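Local coordinates for RND efflux system, outer membrane lipoprotein, NodT family (Burkholderia mallei, PDB 6U94) that probably serves as the outer-membrane exit channel of an RND-type efflux system, carrying substrates out of the cell, at residues A[78-83]-A[136-141]; A[176-181]-A[264-269]; A[185-190]-A[227-232]; A[308-313]-A[373-378]; A[341-346]-A[356-361]. One frame throughout, in Å; residues are numbered along the deposited sequence.

Contact 1. Residues A[78-83]-A[136-141]; sequences DIDEAR and DLFGRV
The apolar part of the meeting is small: the methyl CG2 of Ile79 lies 4.1 Å from Phe138 CZ, the far end of the ring. Both CB atoms point to the opposite segment, and the two side chains cross at about a right angle. In Phe138, CG stands anti to the carbonyl carbon (chi1 -78°), which carries the ring outward from helix 132-142 into the gap between the helices. Its own neighbour Leu137 backs it, placing CD2 4.1 Å above the ring plane and over its centre.

A second kind of contact sets a charged group beside the ring. Asp80 OD1 comes within 3.9 Å of Phe138 CD1 as the two side chains slide past each other in opposite directions, the carboxylate plane tilted 54° from the ring. This is van der Waals contact, and no hydrogen bond crosses between 78-83 and 136-141.

The polar ties lie just outside. Asp78 is salt-bridged to Arg70, and Arg83 reaches Glu169 with NH1 while NH2 bonds to the carbonyls of Ala126 and Val128. Helix 156-203 supports both sides, through Leu166 against Ile79 and Ser165 against Phe138. With the nearest CA atoms of the two segments 9.0 Å apart (Asp80 and Phe138), one aromatic side chain bridges two short helices laid against a long one, within the helical body of an outer membrane factor protein.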
# COMPACT_ATOMS: atom_id res chain seq x y z
N ASP A 78 2.10 5.92 18.13
CA ASP A 78 2.75 4.65 17.81
C ASP A 78 2.78 4.41 16.30
O ASP A 78 3.79 3.93 15.77
CB ASP A 78 2.02 3.50 18.52
CG ASP A 78 2.23 3.52 20.02
OD1 ASP A 78 3.05 4.34 20.50
OD2 ASP A 78 1.59 2.72 20.72
N ILE A 79 1.69 4.73 15.61
CA ILE A 79 1.66 4.62 14.16
C ILE A 79 2.70 5.55 13.54
O ILE A 79 3.37 5.20 12.56
CB ILE A 79 0.24 4.91 13.63
CG1 ILE A 79 -0.74 3.87 14.16
CG2 ILE A 79 0.23 4.95 12.12
CD1 ILE A 79 -2.19 4.28 14.05
N ASP A 80 2.85 6.74 14.11
CA ASP A 80 3.85 7.68 13.61
C ASP A 80 5.26 7.13 13.80
O ASP A 80 6.10 7.24 12.90
CB ASP A 80 3.69 9.03 14.31
CG ASP A 80 3.67 10.19 13.34
OD1 ASP A 80 2.57 10.55 12.87
OD2 ASP A 80 4.75 10.74 13.04
N GLU A 81 5.53 6.56 14.98
CA GLU A 81 6.86 6.01 15.23
C GLU A 81 7.15 4.80 14.35
O GLU A 81 8.26 4.65 13.84
CB GLU A 81 7.00 5.64 16.71
CG GLU A 81 8.31 4.94 17.05
CD GLU A 81 8.39 4.50 18.50
OE1 GLU A 81 7.43 4.76 19.26
OE2 GLU A 81 9.42 3.90 18.88
N ALA A 82 6.16 3.93 14.17
CA ALA A 82 6.36 2.72 13.38
C ALA A 82 6.65 3.06 11.92
O ALA A 82 7.57 2.50 11.32
CB ALA A 82 5.14 1.81 13.49
N ARG A 83 5.87 3.98 11.35
CA ARG A 83 6.08 4.37 9.96
C ARG A 83 7.48 4.95 9.76
O ARG A 83 8.13 4.69 8.74
CB ARG A 83 5.02 5.38 9.53
CG ARG A 83 3.64 4.77 9.34
CD ARG A 83 2.56 5.84 9.26
NE ARG A 83 2.87 6.86 8.27
CZ ARG A 83 2.61 6.74 6.97
NH1 ARG A 83 2.04 5.63 6.51
NH2 ARG A 83 2.91 7.72 6.13
N ASP A 136 -5.74 14.41 7.00
CA ASP A 136 -6.49 15.40 7.77
C ASP A 136 -6.31 15.18 9.27
O ASP A 136 -5.95 16.10 10.00
CB ASP A 136 -7.97 15.35 7.40
CG ASP A 136 -8.25 15.96 6.04
OD1 ASP A 136 -7.50 16.87 5.64
OD2 ASP A 136 -9.23 15.53 5.39
N LEU A 137 -6.54 13.95 9.73
CA LEU A 137 -6.49 13.65 11.16
C LEU A 137 -5.11 13.93 11.74
O LEU A 137 -4.98 14.67 12.72
CB LEU A 137 -6.89 12.20 11.41
CG LEU A 137 -6.86 11.77 12.88
CD1 LEU A 137 -8.18 11.12 13.28
CD2 LEU A 137 -5.69 10.84 13.15
N PHE A 138 -4.07 13.34 11.15
CA PHE A 138 -2.73 13.46 11.72
C PHE A 138 -2.25 14.90 11.74
O PHE A 138 -1.53 15.30 12.67
CB PHE A 138 -1.76 12.57 10.95
CG PHE A 138 -1.85 11.12 11.30
CD1 PHE A 138 -1.28 10.64 12.47
CD2 PHE A 138 -2.51 10.22 10.47
CE1 PHE A 138 -1.37 9.30 12.81
CE2 PHE A 138 -2.60 8.88 10.80
CZ PHE A 138 -2.02 8.42 11.97
N GLY A 139 -2.64 15.70 10.75
CA GLY A 139 -2.28 17.11 10.76
C GLY A 139 -3.07 17.92 11.76
O GLY A 139 -2.55 18.88 12.34
N ARG A 140 -4.34 17.55 11.99
CA ARG A 140 -5.16 18.28 12.94
C ARG A 140 -4.65 18.10 14.36
O ARG A 140 -4.49 19.08 15.10
CB ARG A 140 -6.62 17.84 12.82
N VAL A 141 -4.37 16.86 14.76
CA VAL A 141 -3.97 16.61 16.14
C VAL A 141 -2.56 17.14 16.41
O VAL A 141 -2.23 17.50 17.55
CB VAL A 141 -4.07 15.11 16.48
CG1 VAL A 141 -5.42 14.57 16.04
CG2 VAL A 141 -2.94 14.33 15.86

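Contact 2. Residues A[176-181]-A[264-269]; sequences TLLADR and RALLAE
Leu178 on helix 156-203 and Leu266 in an irregular stretch are the nearest backbone points, their CA atoms 10.6 Å apart, so long side chains alone close the gap. The two leucines reach toward each other tip to tip, with Leu178 CD1 at 3.6 Å from Leu266 CD2. The same methyl also meets Arg264, whose NH2 sits 3.5 Å from Leu178 CD1, the two side chains crossing at about a right angle. Arg264 starts with CG held between the backbone N and the carbonyl carbon (chi1 62°) and then runs extended to NE, which brings the guanidinium back over Leu266: the other methyl, CD1 of Leu266, lies 4.0 Å above its plane, over the centre. The long helix is thereby joined to the connection between helices 253-256 and 283-294 in the largely helical fold of this outer membrane factor protein. That connection is held to the N-terminal region as well, since Leu266 makes backbone hydrogen bonds with Ala54 and Asp55. Asp55 also receives Arg264 NH1 in a salt bridge, an ion pair that probably fixes the flat group where the leucine methyls meet it. Tyr174, one turn before Leu178, touches both Arg264 and Leu266.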
# COMPACT_ATOMS: atom_id res chain seq x y z
N THR A 176 5.21 -6.32 4.56
CA THR A 176 6.58 -5.88 4.28
C THR A 176 7.60 -6.79 4.95
O THR A 176 8.67 -7.05 4.38
CB THR A 176 6.76 -4.43 4.73
OG1 THR A 176 5.92 -3.57 3.94
CG2 THR A 176 8.21 -3.99 4.58
N LEU A 177 7.29 -7.29 6.15
CA LEU A 177 8.18 -8.24 6.81
C LEU A 177 8.36 -9.49 5.96
O LEU A 177 9.49 -9.93 5.71
CB LEU A 177 7.63 -8.59 8.19
CG LEU A 177 8.40 -9.66 8.96
CD1 LEU A 177 9.83 -9.21 9.23
CD2 LEU A 177 7.69 -10.01 10.26
N LEU A 178 7.25 -10.09 5.52
CA LEU A 178 7.34 -11.31 4.72
C LEU A 178 8.04 -11.05 3.39
O LEU A 178 8.70 -11.95 2.86
CB LEU A 178 5.94 -11.87 4.49
CG LEU A 178 5.15 -12.19 5.76
CD1 LEU A 178 3.82 -12.84 5.42
CD2 LEU A 178 5.96 -13.07 6.69
N ALA A 179 7.93 -9.84 2.85
CA ALA A 179 8.64 -9.51 1.62
C ALA A 179 10.14 -9.40 1.87
O ALA A 179 10.94 -9.92 1.08
CB ALA A 179 8.09 -8.22 1.02
N ASP A 180 10.54 -8.74 2.96
CA ASP A 180 11.95 -8.59 3.27
C ASP A 180 12.61 -9.91 3.62
O ASP A 180 13.83 -10.05 3.45
CB ASP A 180 12.14 -7.58 4.40
CG ASP A 180 12.13 -6.14 3.90
OD1 ASP A 180 12.67 -5.90 2.80
OD2 ASP A 180 11.59 -5.26 4.60
N ARG A 181 11.85 -10.89 4.12
CA ARG A 181 12.40 -12.22 4.33
C ARG A 181 12.68 -12.90 3.00
O ARG A 181 13.76 -13.49 2.80
CB ARG A 181 11.45 -13.07 5.17
CG ARG A 181 11.35 -12.66 6.63
CD ARG A 181 10.39 -13.58 7.37
NE ARG A 181 10.23 -13.21 8.77
CZ ARG A 181 9.48 -13.88 9.64
NH1 ARG A 181 8.82 -14.96 9.24
NH2 ARG A 181 9.38 -13.48 10.90
N ARG A 264 1.32 -17.69 -1.57
CA ARG A 264 0.16 -17.87 -0.71
C ARG A 264 -0.59 -16.56 -0.54
O ARG A 264 -0.01 -15.47 -0.55
CB ARG A 264 0.59 -18.42 0.66
CG ARG A 264 1.53 -17.52 1.44
CD ARG A 264 2.10 -18.27 2.63
NE ARG A 264 2.63 -17.37 3.66
CZ ARG A 264 1.90 -16.87 4.65
NH1 ARG A 264 0.61 -17.17 4.75
NH2 ARG A 264 2.46 -16.07 5.55
N ALA A 265 -1.91 -16.67 -0.38
CA ALA A 265 -2.79 -15.51 -0.32
C ALA A 265 -2.99 -15.10 1.14
O ALA A 265 -3.46 -15.90 1.95
CB ALA A 265 -4.13 -15.80 -0.99
N LEU A 266 -2.65 -13.86 1.46
CA LEU A 266 -2.90 -13.29 2.77
C LEU A 266 -4.03 -12.26 2.78
O LEU A 266 -4.73 -12.15 3.78
CB LEU A 266 -1.63 -12.63 3.34
CG LEU A 266 -0.47 -13.57 3.67
CD1 LEU A 266 0.48 -13.72 2.49
CD2 LEU A 266 0.26 -13.08 4.91
N LEU A 267 -4.20 -11.52 1.69
CA LEU A 267 -5.32 -10.60 1.53
C LEU A 267 -6.39 -11.25 0.66
O LEU A 267 -6.10 -12.02 -0.25
CB LEU A 267 -4.86 -9.29 0.89
CG LEU A 267 -3.72 -8.53 1.56
CD1 LEU A 267 -3.53 -7.17 0.90
CD2 LEU A 267 -4.00 -8.37 3.05
N ALA A 268 -7.64 -10.93 0.97
CA ALA A 268 -8.75 -11.34 0.12
C ALA A 268 -8.94 -10.33 -1.00
O ALA A 268 -8.70 -9.13 -0.84
CB ALA A 268 -10.03 -11.48 0.93
N GLU A 269 -9.37 -10.83 -2.16
CA GLU A 269 -9.62 -9.96 -3.30
C GLU A 269 -10.89 -9.16 -3.08
O GLU A 269 -11.85 -9.61 -2.44
CB GLU A 269 -9.72 -10.78 -4.58
CG GLU A 269 -9.79 -9.95 -5.85
CD GLU A 269 -8.65 -8.95 -5.95
OE1 GLU A 269 -8.85 -7.78 -5.55
OE2 GLU A 269 -7.56 -9.34 -6.41

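Contact 3. Residues A[185-190]-A[227-232]; sequences ALAQDT and VAAEQY
Leu186 O, the carbonyl that precedes Ala187, takes two bonds from one residue, Thr190. Its hydroxyl donates from Thr190 OG1 to Leu186 O at 3.0 Å, bent to 145° at the carbonyl, while Thr190 N arrives from the opposite face of the carbonyl plane. The bonds stay within helix 156-203; the contact between the segments is apolar.

Across the gap Ala187 does nearly all the touching. Its CB points at the partner helix and rests 3.7 Å from Ala229 N, close against the backbone itself. The methyls follow, with Ala187 CB 3.9 Å from Ala229 CB and 4.2 Å from Ala228 CB. Tyr232 adds a third neighbour from one side: Ala187 CB lies at the edge of its ring, near the plane, 4.1 Å from Tyr232 CD2. Beyond, Tyr232 OH is bonded to Gln435 of helix 421-454, and Leu186 packs on Phe431 and Gln434 of that helix.

With alanines at the crossing, the axes of the two short segments approach to 8.4 Å, running at 157° to one another. Helices 156-203 and 211-247 follow each other in the chain, and this close, nearly antiparallel packing is that of an alpha-helical hairpin, as in the periplasmic coiled coils of outer membrane factors.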
# COMPACT_ATOMS: atom_id res chain seq x y z
N ALA A 185 16.23 -14.21 1.73
CA ALA A 185 16.45 -15.58 1.27
C ALA A 185 16.99 -15.60 -0.16
O ALA A 185 17.86 -16.41 -0.49
CB ALA A 185 15.16 -16.38 1.37
N LEU A 186 16.47 -14.71 -1.02
CA LEU A 186 16.99 -14.61 -2.38
C LEU A 186 18.44 -14.16 -2.38
O LEU A 186 19.27 -14.71 -3.11
CB LEU A 186 16.12 -13.65 -3.19
CG LEU A 186 16.58 -13.24 -4.59
CD1 LEU A 186 16.61 -14.43 -5.53
CD2 LEU A 186 15.68 -12.14 -5.12
N ALA A 187 18.77 -13.16 -1.55
CA ALA A 187 20.14 -12.67 -1.49
C ALA A 187 21.10 -13.71 -0.91
O ALA A 187 22.28 -13.71 -1.25
CB ALA A 187 20.20 -11.38 -0.67
N GLN A 188 20.60 -14.59 -0.04
CA GLN A 188 21.45 -15.62 0.53
C GLN A 188 21.68 -16.77 -0.45
O GLN A 188 22.79 -17.29 -0.55
CB GLN A 188 20.84 -16.14 1.83
CG GLN A 188 20.93 -15.16 2.99
CD GLN A 188 20.17 -15.62 4.21
OE1 GLN A 188 19.17 -16.33 4.10
NE2 GLN A 188 20.64 -15.22 5.39
N ASP A 189 20.63 -17.16 -1.19
CA ASP A 189 20.81 -18.16 -2.24
C ASP A 189 21.77 -17.67 -3.31
O ASP A 189 22.65 -18.41 -3.76
CB ASP A 189 19.46 -18.51 -2.86
CG ASP A 189 18.52 -19.17 -1.87
OD1 ASP A 189 18.98 -19.56 -0.78
OD2 ASP A 189 17.32 -19.31 -2.19
N THR A 190 21.63 -16.40 -3.72
CA THR A 190 22.57 -15.82 -4.67
C THR A 190 23.98 -15.81 -4.10
O THR A 190 24.95 -16.08 -4.81
CB THR A 190 22.12 -14.40 -5.04
OG1 THR A 190 20.83 -14.46 -5.67
CG2 THR A 190 23.12 -13.75 -5.99
N VAL A 227 26.26 -7.59 0.24
CA VAL A 227 25.75 -6.27 0.63
C VAL A 227 24.23 -6.27 0.64
O VAL A 227 23.60 -5.73 1.56
CB VAL A 227 26.33 -5.18 -0.30
CG1 VAL A 227 25.34 -4.05 -0.49
CG2 VAL A 227 27.64 -4.65 0.27
N ALA A 228 23.61 -6.88 -0.38
CA ALA A 228 22.15 -6.95 -0.41
C ALA A 228 21.61 -7.74 0.78
O ALA A 228 20.62 -7.33 1.40
CB ALA A 228 21.68 -7.58 -1.72
N ALA A 229 22.26 -8.85 1.12
CA ALA A 229 21.83 -9.64 2.27
C ALA A 229 21.91 -8.83 3.56
O ALA A 229 21.06 -8.97 4.44
CB ALA A 229 22.66 -10.91 2.38
N GLU A 230 22.93 -7.98 3.68
CA GLU A 230 23.05 -7.15 4.87
C GLU A 230 21.96 -6.09 4.92
O GLU A 230 21.42 -5.79 5.99
CB GLU A 230 24.44 -6.51 4.93
CG GLU A 230 25.54 -7.48 5.35
CD GLU A 230 26.94 -6.97 5.05
OE1 GLU A 230 27.05 -5.86 4.49
OE2 GLU A 230 27.91 -7.67 5.39
N GLN A 231 21.62 -5.51 3.77
CA GLN A 231 20.55 -4.51 3.73
C GLN A 231 19.22 -5.12 4.14
O GLN A 231 18.45 -4.51 4.89
CB GLN A 231 20.46 -3.90 2.33
CG GLN A 231 19.21 -3.06 2.11
CD GLN A 231 19.09 -2.54 0.69
OE1 GLN A 231 18.01 -2.53 0.11
NE2 GLN A 231 20.21 -2.11 0.13
N TYR A 232 18.93 -6.34 3.66
CA TYR A 232 17.64 -6.96 3.94
C TYR A 232 17.55 -7.48 5.37
O TYR A 232 16.46 -7.52 5.94
CB TYR A 232 17.38 -8.09 2.94
CG TYR A 232 17.21 -7.60 1.52
CD1 TYR A 232 16.54 -6.41 1.25
CD2 TYR A 232 17.73 -8.31 0.45
CE1 TYR A 232 16.38 -5.95 -0.04
CE2 TYR A 232 17.58 -7.86 -0.85
CZ TYR A 232 16.91 -6.68 -1.09
OH TYR A 232 16.75 -6.22 -2.38

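Contact 4. Residues A[308-313]-A[373-378]; sequences PRITLT and DAFREV
Pro308 lies over one face of the Phe375 ring in a CH-pi contact, its CG 4.2 Å from the ring centroid and 20° off the normal. Pro308 CD touches nearest, 3.7 Å from Phe375 CE1. Two aliphatic ends meet the ring at CE2. Ile310 brings CD1 to the ring's edge, near its plane, 4.1 Å from Phe375 CE2; Leu312 comes in obliquely to the ring, its side chain crossing that of Phe375 at about a right angle, with CD2 4.0 Å from the same CE2. Phe375 reaches these groups because CG is anti to its carbonyl carbon (chi1 -83°), directing the ring from helix 362-415 to the loop. Every second residue of 308-313, proline, isoleucine and leucine, turns its CB that way.

What holds the loop lies behind it. Ser276 OG bonds to the carbonyls of both Pro308 and Ile310, and Ile310 and Leu312 make backbone hydrogen bonds to Ser276 and Leu274. Leu323 of helix 321-326 packs on Leu312 and also on Val378, while Trp333 and Phe335 lie against Pro308.

The loop thus seats an aromatic of the long helix in an apolar pocket. In relatives of the outer membrane factor family, the corresponding region generally leads toward the transmembrane beta barrel, though here it forms no strand.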
# COMPACT_ATOMS: atom_id res chain seq x y z
N PRO A 308 -22.51 10.39 -6.10
CA PRO A 308 -22.85 9.42 -7.14
C PRO A 308 -23.25 8.08 -6.54
O PRO A 308 -22.73 7.65 -5.51
CB PRO A 308 -21.56 9.30 -7.96
CG PRO A 308 -20.78 10.55 -7.65
CD PRO A 308 -21.13 10.89 -6.23
N ARG A 309 -24.18 7.40 -7.21
CA ARG A 309 -24.58 6.05 -6.85
C ARG A 309 -24.18 5.13 -8.00
O ARG A 309 -24.92 4.96 -8.97
CB ARG A 309 -26.08 5.95 -6.52
CG ARG A 309 -27.03 6.64 -7.49
CD ARG A 309 -28.43 6.77 -6.89
NE ARG A 309 -29.03 5.49 -6.52
CZ ARG A 309 -30.26 5.34 -6.05
NH1 ARG A 309 -31.05 6.40 -5.89
NH2 ARG A 309 -30.72 4.13 -5.74
N ILE A 310 -22.98 4.55 -7.89
CA ILE A 310 -22.42 3.65 -8.90
C ILE A 310 -21.71 2.51 -8.18
O ILE A 310 -21.42 2.58 -6.98
CB ILE A 310 -21.42 4.36 -9.84
CG1 ILE A 310 -20.29 4.98 -9.01
CG2 ILE A 310 -22.12 5.41 -10.69
CD1 ILE A 310 -19.10 5.46 -9.82
N THR A 311 -21.42 1.46 -8.94
CA THR A 311 -20.49 0.45 -8.45
C THR A 311 -19.07 0.98 -8.57
O THR A 311 -18.77 1.82 -9.41
CB THR A 311 -20.63 -0.86 -9.24
OG1 THR A 311 -20.38 -0.63 -10.63
CG2 THR A 311 -22.03 -1.44 -9.06
N LEU A 312 -18.20 0.48 -7.69
CA LEU A 312 -16.81 0.91 -7.68
C LEU A 312 -15.85 -0.08 -8.31
O LEU A 312 -14.80 0.32 -8.81
CB LEU A 312 -16.36 1.20 -6.25
CG LEU A 312 -17.07 2.36 -5.55
CD1 LEU A 312 -16.59 2.48 -4.12
CD2 LEU A 312 -16.82 3.65 -6.32
N THR A 313 -16.18 -1.37 -8.30
CA THR A 313 -15.27 -2.40 -8.78
C THR A 313 -15.97 -3.29 -9.79
O THR A 313 -17.19 -3.45 -9.77
CB THR A 313 -14.74 -3.28 -7.63
OG1 THR A 313 -15.83 -3.87 -6.92
CG2 THR A 313 -13.89 -2.45 -6.68
N ASP A 373 -12.95 14.19 -4.19
CA ASP A 373 -11.63 13.70 -3.80
C ASP A 373 -11.68 12.25 -3.35
O ASP A 373 -10.75 11.48 -3.59
CB ASP A 373 -11.04 14.58 -2.70
CG ASP A 373 -10.57 15.93 -3.21
OD1 ASP A 373 -10.70 16.17 -4.43
OD2 ASP A 373 -10.08 16.74 -2.40
N ALA A 374 -12.77 11.85 -2.68
CA ALA A 374 -12.89 10.47 -2.23
C ALA A 374 -12.98 9.51 -3.41
O ALA A 374 -12.30 8.48 -3.43
CB ALA A 374 -14.11 10.32 -1.32
N PHE A 375 -13.82 9.83 -4.40
CA PHE A 375 -13.95 8.98 -5.58
C PHE A 375 -12.65 8.96 -6.37
O PHE A 375 -12.18 7.90 -6.79
CB PHE A 375 -15.10 9.46 -6.46
CG PHE A 375 -16.44 8.95 -6.02
CD1 PHE A 375 -17.11 9.53 -4.95
CD2 PHE A 375 -17.04 7.89 -6.69
CE1 PHE A 375 -18.36 9.06 -4.55
CE2 PHE A 375 -18.28 7.41 -6.30
CZ PHE A 375 -18.94 8.00 -5.23
N ARG A 376 -12.06 10.14 -6.59
CA ARG A 376 -10.79 10.21 -7.31
C ARG A 376 -9.72 9.39 -6.61
O ARG A 376 -8.93 8.69 -7.27
CB ARG A 376 -10.35 11.67 -7.45
CG ARG A 376 -9.06 11.86 -8.25
CD ARG A 376 -8.74 13.34 -8.43
NE ARG A 376 -9.84 14.06 -9.07
CZ ARG A 376 -10.02 14.12 -10.39
NH1 ARG A 376 -9.18 13.49 -11.20
NH2 ARG A 376 -11.04 14.80 -10.90
N GLU A 377 -9.68 9.45 -5.28
CA GLU A 377 -8.72 8.65 -4.52
C GLU A 377 -8.95 7.16 -4.73
O GLU A 377 -7.99 6.38 -4.80
CB GLU A 377 -8.81 9.02 -3.05
CG GLU A 377 -7.81 8.34 -2.15
CD GLU A 377 -7.87 8.88 -0.73
OE1 GLU A 377 -8.96 8.84 -0.11
OE2 GLU A 377 -6.84 9.38 -0.25
N VAL A 378 -10.21 6.74 -4.81
CA VAL A 378 -10.51 5.33 -5.01
C VAL A 378 -10.08 4.89 -6.41
O VAL A 378 -9.47 3.83 -6.58
CB VAL A 378 -12.00 5.06 -4.76
CG1 VAL A 378 -12.40 3.70 -5.32
CG2 VAL A 378 -12.31 5.14 -3.27

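Contact 5. Residues A[341-346]-A[356-361]; sequences LPIFNA and ATVRRD
Phe344 has CG anti to its carbonyl carbon (chi1 -64°) and Asp361 has CG anti to its backbone N (chi1 176°), and these settings bring ring and carboxylate together. Asp361 OD2 approaches Phe344 CZ to 3.5 Å, obliquely, whereas Asp361 OD1 lies in the ring plane at its edge, 3.9 Å from Phe344 CZ. The carboxylate and ring planes are 52° apart, and an anion beside ring hydrogens may gain a weak electrostatic attraction. Behind the ring, Ile343 CG2 is 3.9 Å above its plane, offset toward the rim. Asp361 holds the N-cap position before helix 362-415: OD1 accepts a hydrogen bond from Val364 N and a weak one from Asn363 N, which probably helps fix the rotation of the carboxylate that Phe344 touches. The contact ties the loop before helix 349-352 to the start of the long helix, at a junction where two helices follow each other closely. Val358 forms the apolar half, with CG1 3.7 Å from Ile343 CD1. Phe344 CE2 stands farther from the same methyl, at 4.3 Å from Val358 CG1. Loop 341-346 is held from its own side by Asn352, whose OD1 bonds to Phe344 N and whose ND2 reaches Ala346 O.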
# COMPACT_ATOMS: atom_id res chain seq x y z
N LEU A 341 -33.95 18.13 -4.30
CA LEU A 341 -34.44 18.30 -2.96
C LEU A 341 -33.77 19.52 -2.33
O LEU A 341 -32.57 19.72 -2.52
CB LEU A 341 -34.15 17.07 -2.11
CG LEU A 341 -35.00 15.84 -2.37
CD1 LEU A 341 -34.30 14.59 -1.87
CD2 LEU A 341 -36.33 16.03 -1.67
N PRO A 342 -34.53 20.35 -1.62
CA PRO A 342 -33.91 21.50 -0.95
C PRO A 342 -32.89 21.04 0.08
O PRO A 342 -33.19 20.23 0.96
CB PRO A 342 -35.10 22.22 -0.30
CG PRO A 342 -36.29 21.75 -1.07
CD PRO A 342 -35.99 20.33 -1.45
N ILE A 343 -31.68 21.57 -0.03
CA ILE A 343 -30.65 21.20 0.94
C ILE A 343 -30.89 21.91 2.27
O ILE A 343 -30.64 21.35 3.34
CB ILE A 343 -29.26 21.50 0.37
CG1 ILE A 343 -28.97 20.54 -0.80
CG2 ILE A 343 -28.19 21.38 1.43
CD1 ILE A 343 -27.64 20.78 -1.48
N PHE A 344 -31.42 23.13 2.23
CA PHE A 344 -31.66 23.92 3.43
C PHE A 344 -33.15 24.13 3.64
O PHE A 344 -33.90 24.37 2.69
CB PHE A 344 -30.95 25.27 3.34
CG PHE A 344 -29.46 25.16 3.28
CD1 PHE A 344 -28.72 24.92 4.43
CD2 PHE A 344 -28.79 25.29 2.08
CE1 PHE A 344 -27.34 24.82 4.38
CE2 PHE A 344 -27.42 25.19 2.02
CZ PHE A 344 -26.69 24.96 3.17
N ASN A 345 -33.57 24.04 4.91
CA ASN A 345 -34.95 24.38 5.25
C ASN A 345 -35.20 25.88 5.18
O ASN A 345 -36.35 26.30 5.09
CB ASN A 345 -35.28 23.86 6.65
CG ASN A 345 -34.99 22.38 6.81
OD1 ASN A 345 -35.82 21.53 6.48
ND2 ASN A 345 -33.80 22.06 7.30
N ALA A 346 -34.14 26.69 5.21
CA ALA A 346 -34.25 28.14 5.16
C ALA A 346 -34.01 28.65 3.75
O ALA A 346 -33.63 27.91 2.84
CB ALA A 346 -33.25 28.77 6.14
N ALA A 356 -25.32 27.36 -8.02
CA ALA A 356 -24.33 28.39 -7.74
C ALA A 356 -24.54 29.01 -6.36
O ALA A 356 -23.58 29.25 -5.63
CB ALA A 356 -24.38 29.47 -8.82
N THR A 357 -25.80 29.25 -5.98
CA THR A 357 -26.07 29.87 -4.69
C THR A 357 -25.86 28.89 -3.54
O THR A 357 -25.39 29.28 -2.47
CB THR A 357 -27.50 30.43 -4.66
OG1 THR A 357 -28.44 29.35 -4.67
CG2 THR A 357 -27.76 31.31 -5.86
N VAL A 358 -26.19 27.62 -3.75
CA VAL A 358 -25.99 26.62 -2.71
C VAL A 358 -24.50 26.35 -2.50
O VAL A 358 -24.07 25.98 -1.40
CB VAL A 358 -26.76 25.33 -3.06
CG1 VAL A 358 -26.52 24.25 -2.03
CG2 VAL A 358 -28.25 25.62 -3.17
N ARG A 359 -23.68 26.55 -3.53
CA ARG A 359 -22.24 26.34 -3.38
C ARG A 359 -21.56 27.45 -2.59
O ARG A 359 -20.43 27.27 -2.14
CB ARG A 359 -21.58 26.20 -4.75
CG ARG A 359 -21.89 24.89 -5.45
CD ARG A 359 -20.80 24.54 -6.46
NE ARG A 359 -21.09 23.30 -7.16
CZ ARG A 359 -21.63 23.24 -8.38
NH1 ARG A 359 -21.92 24.36 -9.02
NH2 ARG A 359 -21.86 22.06 -8.94
N ARG A 360 -22.23 28.60 -2.42
CA ARG A 360 -21.65 29.66 -1.59
C ARG A 360 -21.67 29.32 -0.11
O ARG A 360 -20.99 30.00 0.67
CB ARG A 360 -22.38 30.98 -1.84
CG ARG A 360 -21.89 31.71 -3.08
CD ARG A 360 -22.38 33.15 -3.12
NE ARG A 360 -23.74 33.27 -3.63
CZ ARG A 360 -24.05 33.27 -4.93
NH1 ARG A 360 -23.09 33.16 -5.84
NH2 ARG A 360 -25.31 33.39 -5.31
N ASP A 361 -22.42 28.30 0.30
CA ASP A 361 -22.34 27.80 1.66
C ASP A 361 -21.09 26.95 1.81
O ASP A 361 -20.81 26.08 0.97
CB ASP A 361 -23.59 26.99 2.01
CG ASP A 361 -23.52 26.37 3.40
OD1 ASP A 361 -22.87 25.31 3.54
OD2 ASP A 361 -24.09 26.95 4.34

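How the contacts relate
From the N terminus, contact 1 closes first, joining helices 72-86 and 132-142 across a gap that includes the unmodelled 94-124. Contact 2 opens next at 176-181; contact 3 opens and closes within it, tying the two arms of the hairpin formed by helices 156-203 and 211-247, and contact 2 closes at 264-269. Contacts 2 and 3 share helix 156-203 and touch, with Asp180 O 4.1 Å from Tyr232 CB. Farther along, contact 4 joins 308-313 to helix 362-415, and contact 5 is nested in the chain loop that contact 4 closes, just before the same helix, their centres 24 Å apart. Contacts 3 and 5 mark opposite sides of the chain's centre, about 61 Å apart between centres.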